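Local structure of FAD synthetase (Saccharomyces cerevisiae, 2WSI) at residues M144-A147 with F148-F151; I107-E110 with E111-P114; F247-E250 with I251-F255; S24-I27 with A28-E32; R48-P51 with L52-E55. The protein catalyses the transfer of an adenylyl group from ATP to flavin mononucleotide, making the coenzyme FAD and releasing diphosphate. One frame throughout, in Å; residues are numbered along the deposited sequence.

Contacts 1 and 2 touch each other and FAD: M144-F151 supplies apolar side chains from a helix, I107-P114 supplies backbone polar groups from the loop after strand 102-106. On the far side of the chain's centre, contacts 3 and 4 also meet, the carboxylate of E250, hydrogen-bonded to S204, lying against I26 and I27. Contact 3 ends a short helix with an aromatic stack, whereas contact 4 starts a long one with a serine cap. Contact 5 stands apart, between helix 25-45 and strand 56-59, and relies on side-chain oxygens taking backbone N-H groups. Contact 2 is a surface turn, and the other four are partly buried.

Contact 1: residues M144-A147 with F148-F151; sequences MADA and FRDF. With FAD (flavin-adenine dinucleotide), chain C.
M144 and F148, one helical turn apart, point their side chains the same way and together form an apolar rest for FAD. Their closest side-chain approach is M144 CE to F148 CE1 at 4.2 Å. The thioether chain of M144 bends at both chi2 (-91°) and chi3 (-87°), which curls its methyl over the face of the adenine, with CE 3.2 Å from FAD N7A. F148 serves the other end of the coenzyme: one face of its ring carries the flavin methyl C7M, displaced toward the rim and 3.7 Å from F148 CZ. The edge of the same ring faces its own helix, F148 CD1 lying 3.4 Å from M144 O.

The hydrogen bonds across the contact are those of an alpha-helix. F148 N donates to M144 O at 3.0 Å, and the same i to i+4 step joins R149 to A145, D150 to D146 and F151 to A147.

Charge plays a minor part, on the outward side. D146 and R149 run side by side, and their salt bridge is long, 4.0 Å from D146 OD1 to R149 NH2. The carboxylate oxygen stands at the edge of the guanidinium, but the two planes are turned 54° apart, so no paired, coplanar grip forms; R149 NH2 also makes a weak bond to N184 O.

Helix 144-154 lies against the mixed sheet, over its parallel strands 160-162, 56-59 and 129-133: F148 and F151 both pack on I161, F148 also on S59 and F151 on S57, while the F151 ring meets Y132.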
# COMPACT_ATOMS: atom_id res chain seq x y z
N MET A 144 -9.00 1.68 -16.56
CA MET A 144 -9.16 2.21 -15.22
C MET A 144 -9.88 3.56 -15.23
O MET A 144 -10.70 3.81 -14.37
CB MET A 144 -7.81 2.27 -14.50
CG MET A 144 -7.37 0.89 -14.01
SD MET A 144 -7.94 0.54 -12.33
CE MET A 144 -6.60 1.26 -11.44
N ALA A 145 -9.59 4.43 -16.20
CA ALA A 145 -10.32 5.67 -16.35
C ALA A 145 -11.84 5.44 -16.36
O ALA A 145 -12.59 6.20 -15.74
CB ALA A 145 -9.88 6.40 -17.63
N ASP A 146 -12.30 4.40 -17.05
CA ASP A 146 -13.74 4.18 -17.17
C ASP A 146 -14.29 3.60 -15.87
O ASP A 146 -15.39 3.96 -15.43
CB ASP A 146 -14.07 3.25 -18.35
CG ASP A 146 -13.60 3.82 -19.70
OD1 ASP A 146 -13.83 5.02 -19.98
OD2 ASP A 146 -13.00 3.05 -20.48
N ALA A 147 -13.54 2.71 -15.26
CA ALA A 147 -13.92 2.17 -13.96
C ALA A 147 -14.16 3.30 -12.95
O ALA A 147 -15.13 3.28 -12.17
CB ALA A 147 -12.84 1.21 -13.44
N PHE A 148 -13.28 4.31 -12.95
CA PHE A 148 -13.46 5.40 -12.00
C PHE A 148 -14.56 6.35 -12.45
O PHE A 148 -15.24 6.96 -11.62
CB PHE A 148 -12.14 6.12 -11.71
CG PHE A 148 -11.32 5.42 -10.66
CD1 PHE A 148 -10.45 4.40 -11.02
CD2 PHE A 148 -11.48 5.73 -9.31
CE1 PHE A 148 -9.73 3.70 -10.05
CE2 PHE A 148 -10.76 5.03 -8.33
CZ PHE A 148 -9.87 4.02 -8.71
N ARG A 149 -14.78 6.45 -13.76
CA ARG A 149 -15.87 7.31 -14.21
C ARG A 149 -17.17 6.75 -13.68
O ARG A 149 -18.01 7.50 -13.19
CB ARG A 149 -15.91 7.43 -15.74
CG ARG A 149 -16.89 8.50 -16.21
CD ARG A 149 -16.94 8.59 -17.73
NE ARG A 149 -15.62 8.31 -18.30
CZ ARG A 149 -14.64 9.20 -18.39
NH1 ARG A 149 -14.82 10.45 -17.95
NH2 ARG A 149 -13.48 8.85 -18.93
N ASP A 150 -17.33 5.43 -13.74
CA ASP A 150 -18.55 4.78 -13.25
C ASP A 150 -18.67 4.99 -11.74
O ASP A 150 -19.75 5.26 -11.25
CB ASP A 150 -18.57 3.29 -13.55
CG ASP A 150 -18.66 2.99 -15.04
OD1 ASP A 150 -19.05 3.89 -15.82
OD2 ASP A 150 -18.35 1.83 -15.42
N PHE A 151 -17.54 4.89 -11.03
CA PHE A 151 -17.52 5.04 -9.58
C PHE A 151 -18.02 6.43 -9.19
O PHE A 151 -18.88 6.56 -8.32
CB PHE A 151 -16.10 4.79 -9.03
CG PHE A 151 -15.96 5.11 -7.54
CD1 PHE A 151 -16.57 4.30 -6.58
CD2 PHE A 151 -15.22 6.21 -7.11
CE1 PHE A 151 -16.45 4.58 -5.23
CE2 PHE A 151 -15.11 6.49 -5.75
CZ PHE A 151 -15.72 5.66 -4.81
PA FAD C . -0.57 0.98 -10.38
O1A FAD C . -0.24 -0.49 -10.50
O2A FAD C . -1.62 1.38 -11.38
O5B FAD C . -0.95 1.43 -8.87
C5B FAD C . -0.91 2.81 -8.55
C4B FAD C . -1.99 3.10 -7.50
O4B FAD C . -3.24 3.15 -8.13
C3B FAD C . -2.08 2.00 -6.47
O3B FAD C . -1.21 2.22 -5.39
C2B FAD C . -3.54 2.08 -6.05
O2B FAD C . -3.71 3.09 -5.07
C1B FAD C . -4.22 2.51 -7.32
N9A FAD C . -4.69 1.30 -8.02
C8A FAD C . -4.06 0.59 -9.01
N7A FAD C . -4.86 -0.44 -9.39
C5A FAD C . -5.98 -0.39 -8.62
C6A FAD C . -7.11 -1.18 -8.55
N6A FAD C . -7.29 -2.25 -9.35
N1A FAD C . -8.09 -0.84 -7.67
C2A FAD C . -7.98 0.26 -6.84
N3A FAD C . -6.83 1.02 -6.88
C4A FAD C . -5.88 0.70 -7.78
N1 FAD C . -3.16 8.64 -15.27
C2 FAD C . -3.14 9.78 -16.02
O2 FAD C . -2.38 9.88 -16.99
N3 FAD C . -3.96 10.83 -15.70
C4 FAD C . -4.82 10.75 -14.63
O4 FAD C . -5.52 11.74 -14.39
C4X FAD C . -4.85 9.58 -13.86
N5 FAD C . -5.70 9.45 -12.76
C5X FAD C . -5.71 8.29 -12.01
C6 FAD C . -6.56 8.15 -10.91
C7 FAD C . -6.56 6.96 -10.19
C7M FAD C . -7.47 6.77 -9.01
C8 FAD C . -5.71 5.92 -10.56
C8M FAD C . -5.69 4.64 -9.77
C9 FAD C . -4.87 6.07 -11.64
C9A FAD C . -4.87 7.24 -12.38
N10 FAD C . -4.02 7.35 -13.46
C10 FAD C . -4.00 8.53 -14.19
C1' FAD C . -3.10 6.22 -13.81
C2' FAD C . -1.77 6.35 -13.05
O2' FAD C . -1.17 7.62 -13.18
C3' FAD C . -0.74 5.29 -13.45
O3' FAD C . -0.26 5.58 -14.74
C4' FAD C . -1.36 3.91 -13.42
O4' FAD C . -2.06 3.72 -12.20
C5' FAD C . -0.27 2.84 -13.51
O5' FAD C . 0.81 3.20 -12.68
P FAD C . 1.59 2.10 -11.79
O1P FAD C . 1.67 0.81 -12.57
O2P FAD C . 2.91 2.65 -11.31
O3P FAD C . 0.75 1.86 -10.45

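Contact 2: residues I107-E110 with E111-P114; sequences IDQE and ETFP. With FAD (flavin-adenine dinucleotide), chain C.
Q109 N donates to T112 OG1 at 2.9 Å, and T112 N returns a bond to Q109 O at 3.2 Å, closing the loop on itself. The second bond arrives from above the carbonyl plane, 66° out of it. With chi1 at -62° the T112 hydroxyl sits beside its own backbone N, which is why both groups can meet the same residue. OG1 also gives its proton to a water 2.7 Å away; that water donates to I107 O and, over a longer distance, to Q109 OE1. A valine in place of T112 would remove the hydroxyl and probably leave Q109 N without its acceptor and the water without one of its three partners.

The four residues Q109 to T112 form a type I beta turn in the connection between strand 102-106 and helix 114-126, with F113 at the N-cap position of that helix. Just ahead of the turn, I107 hydrogen-bonds the adenine through its backbone, with CB and CG1 packed beside FAD N1A. I107 N donates to FAD N1A at 2.9 Å, and FAD N6A donates to I107 O at 2.9 Å; both bonds are almost straight, so adenine's N1 and 6-amino group are recognised together. I107 O takes hydrogens from both the base and the water.

Beyond the polar core, the side chains of D108 and T112 cross obliquely, D108 OD1 coming within 3.4 Å of T112 CB. I107 turns its branches to helix 144-154, its CG2 lying 3.6 Å from A147 CB, and F113 sets its ring steeply against that of F221.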
# COMPACT_ATOMS: atom_id res chain seq x y z
N ILE A 107 -10.86 -1.70 -7.82
CA ILE A 107 -11.31 -2.09 -9.14
C ILE A 107 -10.91 -3.53 -9.37
O ILE A 107 -9.72 -3.85 -9.47
CB ILE A 107 -10.80 -1.16 -10.24
CG1 ILE A 107 -11.12 0.31 -9.91
CG2 ILE A 107 -11.41 -1.56 -11.60
CD1 ILE A 107 -12.64 0.58 -9.66
N ASP A 108 -11.91 -4.41 -9.39
CA ASP A 108 -11.68 -5.83 -9.63
C ASP A 108 -11.81 -6.12 -11.12
O ASP A 108 -12.75 -5.65 -11.77
CB ASP A 108 -12.71 -6.66 -8.86
CG ASP A 108 -12.33 -8.13 -8.76
OD1 ASP A 108 -11.13 -8.45 -8.86
OD2 ASP A 108 -13.24 -8.96 -8.56
N GLN A 109 -10.88 -6.90 -11.66
CA GLN A 109 -10.85 -7.17 -13.10
C GLN A 109 -10.80 -8.68 -13.36
O GLN A 109 -10.56 -9.46 -12.45
CB GLN A 109 -9.66 -6.44 -13.72
CG GLN A 109 -9.58 -4.98 -13.22
CD GLN A 109 -8.35 -4.23 -13.72
OE1 GLN A 109 -7.25 -4.39 -13.20
NE2 GLN A 109 -8.54 -3.40 -14.74
N GLU A 110 -11.03 -9.09 -14.61
CA GLU A 110 -11.07 -10.53 -14.91
C GLU A 110 -9.70 -11.15 -14.67
O GLU A 110 -9.61 -12.31 -14.25
CB GLU A 110 -11.52 -10.80 -16.35
CG GLU A 110 -13.03 -10.95 -16.53
CD GLU A 110 -13.59 -12.27 -15.98
OE1 GLU A 110 -12.80 -13.22 -15.72
OE2 GLU A 110 -14.82 -12.36 -15.81
N GLU A 111 -8.65 -10.39 -14.92
CA GLU A 111 -7.29 -10.93 -14.77
C GLU A 111 -6.71 -10.75 -13.36
O GLU A 111 -5.53 -10.98 -13.14
CB GLU A 111 -6.37 -10.29 -15.81
CG GLU A 111 -6.81 -10.63 -17.23
CD GLU A 111 -6.95 -12.13 -17.45
OE1 GLU A 111 -5.99 -12.88 -17.16
OE2 GLU A 111 -8.02 -12.57 -17.91
N THR A 112 -7.54 -10.37 -12.40
CA THR A 112 -7.06 -10.14 -11.03
C THR A 112 -6.71 -11.48 -10.36
O THR A 112 -7.48 -12.42 -10.43
CB THR A 112 -8.13 -9.36 -10.21
OG1 THR A 112 -8.33 -8.08 -10.83
CG2 THR A 112 -7.71 -9.15 -8.76
N PHE A 113 -5.54 -11.59 -9.75
CA PHE A 113 -5.19 -12.83 -9.04
C PHE A 113 -6.17 -13.10 -7.92
O PHE A 113 -6.41 -12.21 -7.13
CB PHE A 113 -3.82 -12.75 -8.38
CG PHE A 113 -2.67 -12.78 -9.33
CD1 PHE A 113 -2.18 -14.00 -9.78
CD2 PHE A 113 -2.05 -11.60 -9.73
CE1 PHE A 113 -1.10 -14.05 -10.67
CE2 PHE A 113 -0.97 -11.63 -10.62
CZ PHE A 113 -0.49 -12.87 -11.08
N PRO A 114 -6.68 -14.33 -7.81
CA PRO A 114 -7.54 -14.70 -6.66
C PRO A 114 -6.85 -14.51 -5.31
O PRO A 114 -7.49 -14.16 -4.33
CB PRO A 114 -7.83 -16.19 -6.88
CG PRO A 114 -7.45 -16.49 -8.29
CD PRO A 114 -6.50 -15.44 -8.77
PA FAD C . -0.57 0.98 -10.38
O1A FAD C . -0.24 -0.49 -10.50
O2A FAD C . -1.62 1.38 -11.38
O5B FAD C . -0.95 1.43 -8.87
C5B FAD C . -0.91 2.81 -8.55
C4B FAD C . -1.99 3.10 -7.50
O4B FAD C . -3.24 3.15 -8.13
C3B FAD C . -2.08 2.00 -6.47
O3B FAD C . -1.21 2.22 -5.39
C2B FAD C . -3.54 2.08 -6.05
O2B FAD C . -3.71 3.09 -5.07
C1B FAD C . -4.22 2.51 -7.32
N9A FAD C . -4.69 1.30 -8.02
C8A FAD C . -4.06 0.59 -9.01
N7A FAD C . -4.86 -0.44 -9.39
C5A FAD C . -5.98 -0.39 -8.62
C6A FAD C . -7.11 -1.18 -8.55
N6A FAD C . -7.29 -2.25 -9.35
N1A FAD C . -8.09 -0.84 -7.67
C2A FAD C . -7.98 0.26 -6.84
N3A FAD C . -6.83 1.02 -6.88
C4A FAD C . -5.88 0.70 -7.78
N1 FAD C . -3.16 8.64 -15.27
C2 FAD C . -3.14 9.78 -16.02
O2 FAD C . -2.38 9.88 -16.99
N3 FAD C . -3.96 10.83 -15.70
C4 FAD C . -4.82 10.75 -14.63
O4 FAD C . -5.52 11.74 -14.39
C4X FAD C . -4.85 9.58 -13.86
N5 FAD C . -5.70 9.45 -12.76
C5X FAD C . -5.71 8.29 -12.01
C6 FAD C . -6.56 8.15 -10.91
C7 FAD C . -6.56 6.96 -10.19
C7M FAD C . -7.47 6.77 -9.01
C8 FAD C . -5.71 5.92 -10.56
C8M FAD C . -5.69 4.64 -9.77
C9 FAD C . -4.87 6.07 -11.64
C9A FAD C . -4.87 7.24 -12.38
N10 FAD C . -4.02 7.35 -13.46
C10 FAD C . -4.00 8.53 -14.19
C1' FAD C . -3.10 6.22 -13.81
C2' FAD C . -1.77 6.35 -13.05
O2' FAD C . -1.17 7.62 -13.18
C3' FAD C . -0.74 5.29 -13.45
O3' FAD C . -0.26 5.58 -14.74
C4' FAD C . -1.36 3.91 -13.42
O4' FAD C . -2.06 3.72 -12.20
C5' FAD C . -0.27 2.84 -13.51
O5' FAD C . 0.81 3.20 -12.68
P FAD C . 1.59 2.10 -11.79
O1P FAD C . 1.67 0.81 -12.57
O2P FAD C . 2.91 2.65 -11.31
O3P FAD C . 0.75 1.86 -10.45
O HOH W 1 -7.56 -5.62 -10.17

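Contact 3: residues F247-E250 with I251-F255; sequences FEWE and IIHAF
H253 lays its imidazole over the indole of W249 in a face-to-face stack. The five-membered ring of W249 and the imidazole have centroids 3.9 Å apart, and their planes differ by 25°. H253 ND1 comes down on the indole toward its rim, while H253 CB makes a CH-pi contact over the six-membered ring, 3.8 Å from its centroid. What fixes the imidazole is W249 O, which accepts from H253 N at 2.9 Å and from H253 ND1 at 3.0 Å. The two donors approach from opposite faces of the carbonyl plane, and the ND1 bond lies in the plane of the imidazole. W249 CG stands anti to the backbone N (chi1 -174°), which swings the indole along the helix under H253.

Helix 248-252 is barely more than one turn: F247 occupies its N-cap position, and the stack joins it to H253, the first residue beyond. An alanine in place of W249 would probably leave one face of the imidazole without its stacking partner, its two bonds to the backbone carbonyl remaining.

I251 has the most surface buried by the turn. Its N donates to F247 O at 3.0 Å, and its CG1 leans on the same oxygen at 3.4 Å, the side chain continuing to L207 of helix 199-209. On the outer side E248 folds back at chi2, its OE2 lying 3.6 Å from I252 CG1; W249 touches Y208.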
# COMPACT_ATOMS: atom_id res chain seq x y z
N PHE A 247 16.88 -6.30 5.21
CA PHE A 247 15.83 -5.91 6.17
C PHE A 247 15.78 -6.85 7.36
O PHE A 247 14.77 -6.93 8.07
CB PHE A 247 14.46 -5.86 5.47
CG PHE A 247 14.47 -5.02 4.22
CD1 PHE A 247 14.56 -3.65 4.31
CD2 PHE A 247 14.47 -5.62 2.95
CE1 PHE A 247 14.62 -2.86 3.16
CE2 PHE A 247 14.51 -4.84 1.79
CZ PHE A 247 14.59 -3.45 1.90
N GLU A 248 16.89 -7.53 7.61
CA GLU A 248 16.91 -8.47 8.72
C GLU A 248 16.52 -7.81 10.07
O GLU A 248 15.79 -8.42 10.85
CB GLU A 248 18.31 -9.12 8.80
CG GLU A 248 18.54 -9.98 10.03
CD GLU A 248 17.83 -11.31 9.97
OE1 GLU A 248 16.94 -11.49 9.10
OE2 GLU A 248 18.14 -12.19 10.81
N TRP A 249 16.99 -6.60 10.36
CA TRP A 249 16.70 -5.95 11.66
C TRP A 249 15.20 -5.69 11.80
O TRP A 249 14.58 -5.98 12.83
CB TRP A 249 17.48 -4.63 11.82
CG TRP A 249 17.32 -4.02 13.19
CD1 TRP A 249 18.20 -4.10 14.24
CD2 TRP A 249 16.19 -3.26 13.68
NE1 TRP A 249 17.70 -3.44 15.34
CE2 TRP A 249 16.48 -2.92 15.03
CE3 TRP A 249 14.98 -2.85 13.12
CZ2 TRP A 249 15.59 -2.16 15.81
CZ3 TRP A 249 14.10 -2.10 13.90
CH2 TRP A 249 14.41 -1.76 15.24
N GLU A 250 14.61 -5.16 10.73
CA GLU A 250 13.19 -4.84 10.73
C GLU A 250 12.37 -6.10 10.94
O GLU A 250 11.37 -6.08 11.65
CB GLU A 250 12.78 -4.21 9.40
CG GLU A 250 13.34 -2.83 9.17
CD GLU A 250 14.63 -2.83 8.39
OE1 GLU A 250 15.45 -3.78 8.55
OE2 GLU A 250 14.84 -1.86 7.61
N ILE A 251 12.79 -7.19 10.30
CA ILE A 251 12.08 -8.45 10.43
C ILE A 251 12.18 -8.95 11.87
O ILE A 251 11.18 -9.28 12.49
CB ILE A 251 12.66 -9.52 9.47
CG1 ILE A 251 12.23 -9.26 8.01
CG2 ILE A 251 12.21 -10.92 9.89
CD1 ILE A 251 13.13 -9.98 6.97
N ILE A 252 13.40 -9.00 12.41
CA ILE A 252 13.62 -9.60 13.72
C ILE A 252 12.94 -8.79 14.81
O ILE A 252 12.46 -9.34 15.78
CB ILE A 252 15.13 -9.68 14.08
CG1 ILE A 252 15.86 -10.64 13.14
CG2 ILE A 252 15.31 -10.09 15.53
CD1 ILE A 252 15.21 -12.00 13.03
N HIS A 253 12.92 -7.48 14.64
CA HIS A 253 12.42 -6.60 15.69
C HIS A 253 11.06 -6.01 15.33
O HIS A 253 10.69 -4.97 15.87
CB HIS A 253 13.40 -5.47 15.93
CG HIS A 253 14.74 -5.93 16.39
ND1 HIS A 253 15.79 -6.18 15.53
CD2 HIS A 253 15.21 -6.20 17.64
CE1 HIS A 253 16.84 -6.57 16.22
NE2 HIS A 253 16.52 -6.59 17.51
N ALA A 254 10.35 -6.65 14.40
CA ALA A 254 9.06 -6.16 13.92
C ALA A 254 8.09 -5.82 15.06
O ALA A 254 8.03 -6.50 16.08
CB ALA A 254 8.40 -7.21 13.00
N PHE A 255 7.29 -4.78 14.86
CA PHE A 255 6.30 -4.35 15.83
C PHE A 255 5.46 -5.48 16.42
O PHE A 255 4.80 -6.23 15.69
CB PHE A 255 5.36 -3.35 15.17
CG PHE A 255 4.34 -2.77 16.09
CD1 PHE A 255 4.65 -1.66 16.86
CD2 PHE A 255 3.08 -3.35 16.21
CE1 PHE A 255 3.71 -1.12 17.72
CE2 PHE A 255 2.14 -2.82 17.07
CZ PHE A 255 2.46 -1.69 17.83

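Contact 4: residues S24-I27 with A28-E32; sequences SQII and ASTQE
A28 N to S24 O, at 3.2 Å, is the first i to i+4 backbone bond, and S29 to Q25, T30 to I26 and Q31 to I27 continue the pattern into helix 25-45. S24 stands at the N-cap position: its OG accepts from I27 N at 2.9 Å and an almost straight 171°, taking up an amide that the first turn cannot satisfy from within the helix.

I26 and T30 lie alongside each other, pointing the same way, and T30 OG1 comes 2.8 Å from I26 O. With chi1 at -57° the hydroxyl sits beside its own backbone N, so N and OG1 face the same carbonyl. OG1 is hydrogen-bonded to N201 OD1, which S29 OG meets as well, so its bond to I26 O is not settled. I27 and Q31 cross at a slant: Q31 CG rests 3.3 Å from I27 O and Q31 NE2 3.8 Å from I27 CG2, while that amide nitrogen donates to I20 O and Y17 O.

I26 and I27 pack against S204 and E250, while S29, T30 and Q31 find polar partners elsewhere in the chain, tying the helix start to helix 199-209, helix 3-18 and the loop after it.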
# COMPACT_ATOMS: atom_id res chain seq x y z
N SER A 24 21.63 3.10 10.27
CA SER A 24 21.00 2.64 9.04
C SER A 24 20.60 3.79 8.14
O SER A 24 19.82 4.65 8.52
CB SER A 24 19.76 1.80 9.38
OG SER A 24 19.08 1.38 8.20
N GLN A 25 21.14 3.80 6.92
CA GLN A 25 20.68 4.76 5.94
C GLN A 25 19.23 4.43 5.57
O GLN A 25 18.42 5.33 5.34
CB GLN A 25 21.59 4.72 4.70
CG GLN A 25 23.03 5.18 5.01
CD GLN A 25 24.06 4.67 4.00
OE1 GLN A 25 24.19 5.21 2.90
NE2 GLN A 25 24.80 3.63 4.39
N ILE A 26 18.90 3.15 5.54
CA ILE A 26 17.57 2.73 5.11
C ILE A 26 16.54 3.20 6.13
O ILE A 26 15.54 3.82 5.76
CB ILE A 26 17.48 1.22 4.90
CG1 ILE A 26 18.20 0.81 3.61
CG2 ILE A 26 16.01 0.75 4.78
CD1 ILE A 26 18.45 -0.67 3.59
N ILE A 27 16.80 2.94 7.41
CA ILE A 27 15.85 3.32 8.44
C ILE A 27 15.69 4.82 8.48
O ILE A 27 14.56 5.31 8.55
CB ILE A 27 16.23 2.82 9.86
CG1 ILE A 27 16.27 1.28 9.91
CG2 ILE A 27 15.21 3.31 10.89
CD1 ILE A 27 15.15 0.63 9.17
N ALA A 28 16.79 5.56 8.42
CA ALA A 28 16.71 7.02 8.51
C ALA A 28 15.98 7.60 7.30
O ALA A 28 15.20 8.54 7.41
CB ALA A 28 18.11 7.65 8.65
N SER A 29 16.27 7.05 6.13
CA SER A 29 15.58 7.46 4.91
C SER A 29 14.06 7.22 5.03
O SER A 29 13.25 8.03 4.58
CB SER A 29 16.10 6.64 3.75
OG SER A 29 15.31 6.85 2.62
N THR A 30 13.70 6.09 5.60
CA THR A 30 12.28 5.70 5.70
C THR A 30 11.57 6.54 6.77
O THR A 30 10.40 6.88 6.62
CB THR A 30 12.17 4.21 6.00
OG1 THR A 30 12.85 3.46 4.98
CG2 THR A 30 10.65 3.77 6.06
N GLN A 31 12.29 6.93 7.81
CA GLN A 31 11.72 7.83 8.81
C GLN A 31 11.42 9.17 8.18
O GLN A 31 10.36 9.74 8.43
CB GLN A 31 12.67 7.99 10.00
CG GLN A 31 12.73 6.72 10.86
CD GLN A 31 13.84 6.77 11.90
OE1 GLN A 31 14.86 7.44 11.70
NE2 GLN A 31 13.66 6.05 12.99
N GLU A 32 12.32 9.65 7.33
CA GLU A 32 12.05 10.88 6.60
C GLU A 32 10.87 10.76 5.63
O GLU A 32 10.08 11.70 5.48
CB GLU A 32 13.26 11.34 5.80
CG GLU A 32 12.95 12.57 4.95
CD GLU A 32 14.14 13.02 4.11
OE1 GLU A 32 14.46 12.34 3.11
OE2 GLU A 32 14.75 14.07 4.44

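Contact 5: residues R48-P51 with L52-E55; sequences RWSP and LNGE
S50 and N53 face each other because of two different settings of chi1. S50 holds OG anti to its backbone N (165°) and thrusts it forward along the chain; N53 tucks CG between its own N and carbonyl carbon (66°), bringing the amide back under S50 so that N53 OD1 lies 3.3 Å from S50 CB. E55 stays extended beyond CG and reaches back to S50.

S50 OG collects two backbone donors, L52 N at 3.0 Å and N53 N at 3.2 Å; the first makes an ST turn. N53 OD1 likewise accepts from E55 N at 3.1 Å, an Asx turn that follows directly. E55 OE1 closes the loop by taking S50 N at 2.9 Å from above the carboxylate plane, and a water links it to R48 O. A second water joins S50 O to G54 N. G54 has a positive phi, at which a side chain would press on the carbonyl of N53.

W49 points its indole to M189 and L191 of strand 189-191, with R48 CG over the ring face, while P51 packs on Y73, L77 and Y80 of helix 64-87. Three side-chain oxygens thus satisfy four backbone amides where no helix or strand can, and the bond from S50 N probably steadies the negative charge on E55 just before strand 56-59.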
# COMPACT_ATOMS: atom_id res chain seq x y z
N ARG A 48 -8.31 20.17 4.10
CA ARG A 48 -9.17 20.60 3.01
C ARG A 48 -10.34 19.66 2.71
O ARG A 48 -11.42 20.11 2.31
CB ARG A 48 -8.30 20.79 1.77
CG ARG A 48 -9.02 21.24 0.55
CD ARG A 48 -7.99 21.61 -0.48
NE ARG A 48 -8.59 22.05 -1.73
CZ ARG A 48 -7.88 22.34 -2.81
NH1 ARG A 48 -6.54 22.20 -2.79
NH2 ARG A 48 -8.49 22.72 -3.91
N TRP A 49 -10.14 18.37 2.92
CA TRP A 49 -11.20 17.38 2.69
C TRP A 49 -11.32 16.45 3.91
O TRP A 49 -10.33 16.18 4.58
CB TRP A 49 -10.87 16.51 1.48
CG TRP A 49 -10.73 17.26 0.20
CD1 TRP A 49 -11.76 17.71 -0.59
CD2 TRP A 49 -9.51 17.61 -0.47
NE1 TRP A 49 -11.23 18.34 -1.73
CE2 TRP A 49 -9.87 18.29 -1.67
CE3 TRP A 49 -8.16 17.43 -0.17
CZ2 TRP A 49 -8.92 18.78 -2.55
CZ3 TRP A 49 -7.21 17.95 -1.06
CH2 TRP A 49 -7.60 18.62 -2.23
N SER A 50 -12.52 15.97 4.20
CA SER A 50 -12.69 15.00 5.29
C SER A 50 -12.27 13.60 4.88
O SER A 50 -12.70 13.10 3.83
CB SER A 50 -14.14 14.95 5.74
OG SER A 50 -14.35 13.79 6.54
N PRO A 51 -11.47 12.92 5.71
CA PRO A 51 -11.12 11.53 5.38
C PRO A 51 -12.18 10.51 5.84
O PRO A 51 -12.01 9.32 5.63
CB PRO A 51 -9.83 11.31 6.15
CG PRO A 51 -9.94 12.24 7.35
CD PRO A 51 -10.77 13.42 6.90
N LEU A 52 -13.26 10.98 6.45
CA LEU A 52 -14.25 10.06 6.99
C LEU A 52 -15.58 10.06 6.23
O LEU A 52 -16.18 9.00 6.03
CB LEU A 52 -14.51 10.36 8.46
CG LEU A 52 -13.33 10.14 9.41
CD1 LEU A 52 -13.61 10.79 10.76
CD2 LEU A 52 -13.02 8.69 9.58
N ASN A 53 -16.01 11.21 5.76
CA ASN A 53 -17.43 11.34 5.40
C ASN A 53 -17.74 10.98 3.95
O ASN A 53 -18.91 11.02 3.52
CB ASN A 53 -17.95 12.74 5.76
CG ASN A 53 -17.29 13.84 4.93
OD1 ASN A 53 -16.53 13.57 4.01
ND2 ASN A 53 -17.56 15.09 5.28
N GLY A 54 -16.71 10.62 3.20
CA GLY A 54 -16.87 10.23 1.81
C GLY A 54 -16.32 11.23 0.79
O GLY A 54 -16.33 10.93 -0.40
N GLU A 55 -15.87 12.39 1.24
CA GLU A 55 -15.28 13.36 0.32
C GLU A 55 -14.04 12.73 -0.30
O GLU A 55 -13.69 13.02 -1.46
CB GLU A 55 -14.87 14.66 1.02
CG GLU A 55 -16.04 15.48 1.52
CD GLU A 55 -15.61 16.74 2.29
OE1 GLU A 55 -14.43 17.09 2.27
OE2 GLU A 55 -16.47 17.39 2.92
O HOH W 2 -14.12 19.83 1.86
O HOH W 3 -13.86 10.69 3.15